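Local coordinates for protein restriction endonuclease THAI (PDB 3NDH) that recognises a specific site in double-stranded DNA, intercalating into the helix without flipping out bases, and as a restriction endonuclease cleaves it, at residues Gln42-Glu47 with Met56-Leu61. Sequence-based numbering, arbitrary orientation. Where two conformers were deposited one is given.
Sequences QLAELE and MEVGSL. With nucleotides of chain C; nucleotides of chain D.
Leu61 and Val58 turn toward Ala44 through their first torsions: in Leu61 CG is anti to the backbone N (chi1 -168°), and in Val58 CG2 takes that same anti place. Leu61 lays CD2 against CA of Ala44 at 3.7 Å, while Val58 CG2 touches CA of Glu45 at 3.8 Å. Ala44 suits the spot because its lone CB, 4.0 Å from Leu61 CG, lets branched side chains reach the backbone of its helix. No hydrogen bond joins the two segments. The side chain of Glu47 crosses that of Leu61 at about a right angle, with its carboxylate tied to Arg217 of the second subunit by a salt bridge. Helices 27-46 and 58-74, linked in the chain by a short beta hairpin (strands 49-50 and 53-54), pack together here, in a protein of the PD-(D/E)XK nuclease clan.

Residues 56-60 face the DNA. Met56, long, flexible and apolar, inserts between neighbouring bases: CG lies 3.1 Å from N3 of DG8 of chain C, and a bend at chi3 (69°) brings CE to 3.6 Å from N3 of DC7 of the same strand. An alanine here would probably leave a gap between these bases, which could then close back toward ordinary stacking. Beside it Glu57 OE1 accepts a weak hydrogen bond, 3.3 Å, from N2 of DG6 of chain D, a minor-groove amino group that a carboxylate can read. Gly59 CA comes to 3.2 Å from O3' of DC7 of chain C, where any CB would collide with the sugar-phosphate backbone.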
loop_
_atom_site.group_PDB
_atom_site.type_symbol
_atom_site.label_atom_id
_atom_site.label_comp_id
_atom_site.label_asym_id
_atom_site.label_seq_id
_atom_site.Cartn_x
_atom_site.Cartn_y
_atom_site.Cartn_z
ATOM N N GLN A 42 14.003 8.149 1.918
ATOM C CA GLN A 42 13.300 9.415 1.838
ATOM C C GLN A 42 12.541 9.539 0.503
ATOM O O GLN A 42 11.413 10.045 0.464
ATOM C CB GLN A 42 14.288 10.561 2.040
ATOM C CG GLN A 42 13.590 11.885 2.221
ATOM C CD GLN A 42 14.507 12.995 2.640
ATOM O OE1 GLN A 42 15.657 12.769 3.002
ATOM N NE2 GLN A 42 14.004 14.223 2.571
ATOM N N LEU A 43 13.149 9.091 -0.590
ATOM C CA LEU A 43 12.456 9.049 -1.890
ATOM C C LEU A 43 11.240 8.139 -1.776
ATOM O O LEU A 43 10.162 8.474 -2.249
ATOM C CB LEU A 43 13.367 8.559 -2.999
ATOM C CG LEU A 43 14.601 9.398 -3.338
ATOM C CD1 LEU A 43 15.355 8.760 -4.485
ATOM C CD2 LEU A 43 14.237 10.832 -3.660
ATOM N N ALA A 44 11.386 6.993 -1.118
ATOM C CA ALA A 44 10.226 6.107 -0.934
ATOM C C ALA A 44 9.096 6.801 -0.204
ATOM O O ALA A 44 7.925 6.710 -0.593
ATOM C CB ALA A 44 10.629 4.846 -0.194
ATOM N N GLU A 45 9.411 7.501 0.872
ATOM C CA GLU A 45 8.349 8.172 1.619
ATOM C C GLU A 45 7.703 9.324 0.838
ATOM O O GLU A 45 6.477 9.514 0.904
ATOM C CB GLU A 45 8.817 8.614 3.009
ATOM C CG GLU A 45 9.841 9.705 3.066
ATOM C CD GLU A 45 9.888 10.397 4.423
ATOM O OE1 GLU A 45 10.236 11.605 4.444
ATOM O OE2 GLU A 45 9.586 9.763 5.459
ATOM N N LEU A 46 8.513 10.057 0.072
ATOM C CA LEU A 46 7.990 11.135 -0.755
ATOM C C LEU A 46 7.018 10.636 -1.816
ATOM O O LEU A 46 6.129 11.396 -2.244
ATOM C CB LEU A 46 9.139 11.901 -1.416
ATOM C CG LEU A 46 9.897 12.822 -0.462
ATOM C CD1 LEU A 46 11.160 13.346 -1.106
ATOM C CD2 LEU A 46 9.010 13.977 -0.083
ATOM N N GLU A 47 7.135 9.385 -2.201
ATOM C CA GLU A 47 6.272 8.755 -3.185
ATOM C C GLU A 47 5.130 7.952 -2.556
ATOM O O GLU A 47 4.327 7.374 -3.273
ATOM C CB GLU A 47 7.131 7.864 -4.074
ATOM C CG GLU A 47 8.140 8.737 -4.853
ATOM C CD GLU A 47 9.127 7.971 -5.651
ATOM O OE1 GLU A 47 8.786 6.861 -6.106
ATOM O OE2 GLU A 47 10.239 8.519 -5.860
ATOM N N MET A 56 1.201 3.262 4.955
ATOM C CA MET A 56 1.726 1.921 5.217
ATOM C C MET A 56 2.366 1.319 3.993
ATOM O O MET A 56 3.352 0.566 4.113
ATOM C CB MET A 56 0.592 0.991 5.688
ATOM C CG MET A 56 0.115 1.320 7.076
ATOM S SD MET A 56 -1.257 0.316 7.606
ATOM C CE MET A 56 -0.488 -1.274 7.780
ATOM N N GLU A 57 1.866 1.688 2.813
ATOM C CA GLU A 57 2.366 1.155 1.569
ATOM C C GLU A 57 3.806 1.577 1.282
ATOM O O GLU A 57 4.445 1.022 0.383
ATOM C CB GLU A 57 1.427 1.494 0.404
ATOM C CG GLU A 57 1.387 2.931 0.001
ATOM C CD GLU A 57 0.370 3.783 0.729
ATOM O OE1 GLU A 57 -0.054 3.447 1.844
ATOM O OE2 GLU A 57 -0.004 4.850 0.159
ATOM N N VAL A 58 4.346 2.530 2.028
ATOM C CA VAL A 58 5.784 2.822 1.935
ATOM C C VAL A 58 6.612 1.572 2.113
ATOM O O VAL A 58 7.693 1.472 1.542
ATOM C CB VAL A 58 6.207 3.912 2.950
ATOM C CG1 VAL A 58 6.226 3.370 4.390
ATOM C CG2 VAL A 58 7.545 4.543 2.554
ATOM N N GLY A 59 6.145 0.632 2.920
ATOM C CA GLY A 59 6.874 -0.601 3.158
ATOM C C GLY A 59 7.112 -1.394 1.895
ATOM O O GLY A 59 8.157 -2.028 1.724
ATOM N N SER A 60 6.153 -1.354 0.985
ATOM C CA SER A 60 6.269 -2.113 -0.245
ATOM C C SER A 60 7.358 -1.526 -1.137
ATOM O O SER A 60 8.119 -2.236 -1.793
ATOM C CB SER A 60 4.897 -2.123 -0.932
ATOM O OG SER A 60 3.858 -2.597 -0.060
ATOM N N LEU A 61 7.480 -0.201 -1.124
ATOM C CA LEU A 61 8.519 0.457 -1.876
ATOM C C LEU A 61 9.914 0.316 -1.225
ATOM O O LEU A 61 10.910 0.080 -1.894
ATOM C CB LEU A 61 8.110 1.920 -2.088
ATOM C CG LEU A 61 8.900 2.751 -3.094
ATOM C CD1 LEU A 61 9.102 2.028 -4.438
ATOM C CD2 LEU A 61 8.215 4.102 -3.309
ATOM P P DC C 7 4.364 -8.142 3.713
ATOM O OP1 DC C 7 5.762 -8.418 3.367
ATOM O OP2 DC C 7 3.792 -8.689 4.976
ATOM O "O5'" DC C 7 4.150 -6.566 3.709
ATOM C "C5'" DC C 7 4.879 -5.732 2.822
ATOM C "C4'" DC C 7 4.445 -4.300 3.008
ATOM O "O4'" DC C 7 3.028 -4.213 2.770
ATOM C "C3'" DC C 7 4.610 -3.751 4.423
ATOM O "O3'" DC C 7 5.976 -3.308 4.617
ATOM C "C2'" DC C 7 3.607 -2.604 4.425
ATOM C "C1'" DC C 7 2.548 -3.022 3.382
ATOM N N1 DC C 7 1.200 -3.291 3.922
ATOM C C2 DC C 7 0.232 -2.289 3.824
ATOM O O2 DC C 7 0.495 -1.259 3.183
ATOM N N3 DC C 7 -0.973 -2.465 4.414
ATOM C C4 DC C 7 -1.236 -3.601 5.064
ATOM N N4 DC C 7 -2.414 -3.704 5.685
ATOM C C5 DC C 7 -0.294 -4.672 5.119
ATOM C C6 DC C 7 0.902 -4.480 4.535
ATOM P P DG C 8 6.633 -3.281 6.099
ATOM O OP1 DG C 8 8.106 -3.226 5.927
ATOM O OP2 DG C 8 6.023 -4.375 6.900
ATOM O "O5'" DG C 8 6.160 -1.888 6.719
ATOM C "C5'" DG C 8 5.004 -1.790 7.561
ATOM C "C4'" DG C 8 4.736 -0.339 7.899
ATOM O "O4'" DG C 8 3.379 -0.165 8.375
ATOM C "C3'" DG C 8 5.636 0.291 8.963
ATOM O "O3'" DG C 8 5.854 1.658 8.575
ATOM C "C2'" DG C 8 4.778 0.179 10.215
ATOM C "C1'" DG C 8 3.405 0.484 9.642
ATOM N N9 DG C 8 2.270 -0.004 10.414
ATOM C C8 DG C 8 2.173 -1.184 11.115
ATOM N N7 DG C 8 1.010 -1.346 11.683
ATOM C C5 DG C 8 0.299 -0.202 11.342
ATOM C C6 DG C 8 -1.031 0.192 11.665
ATOM O O6 DG C 8 -1.868 -0.401 12.360
ATOM N N1 DG C 8 -1.351 1.421 11.093
ATOM C C2 DG C 8 -0.502 2.175 10.317
ATOM N N2 DG C 8 -0.995 3.329 9.843
ATOM N N3 DG C 8 0.738 1.827 10.027
ATOM C C4 DG C 8 1.065 0.634 10.563
ATOM P P DG D 6 -10.177 4.223 6.800
ATOM O OP1 DG D 6 -11.435 4.775 6.270
ATOM O OP2 DG D 6 -10.136 2.819 7.257
ATOM O "O5'" DG D 6 -9.013 4.422 5.734
ATOM C "C5'" DG D 6 -8.518 5.726 5.433
ATOM C "C4'" DG D 6 -7.266 5.627 4.592
ATOM O "O4'" DG D 6 -6.242 4.932 5.328
ATOM C "C3'" DG D 6 -7.424 4.824 3.306
ATOM O "O3'" DG D 6 -7.878 5.686 2.264
ATOM C "C2'" DG D 6 -6.009 4.351 3.034
ATOM C "C1'" DG D 6 -5.440 4.158 4.437
ATOM N N9 DG D 6 -5.410 2.789 4.948
ATOM C C8 DG D 6 -6.281 2.242 5.851
ATOM N N7 DG D 6 -5.955 1.031 6.203
ATOM C C5 DG D 6 -4.808 0.759 5.476
ATOM C C6 DG D 6 -3.985 -0.386 5.470
ATOM O O6 DG D 6 -4.085 -1.403 6.160
ATOM N N1 DG D 6 -2.935 -0.264 4.566
ATOM C C2 DG D 6 -2.696 0.831 3.779
ATOM N N2 DG D 6 -1.635 0.739 2.965
ATOM N N3 DG D 6 -3.443 1.927 3.796
ATOM C C4 DG D 6 -4.474 1.822 4.665
#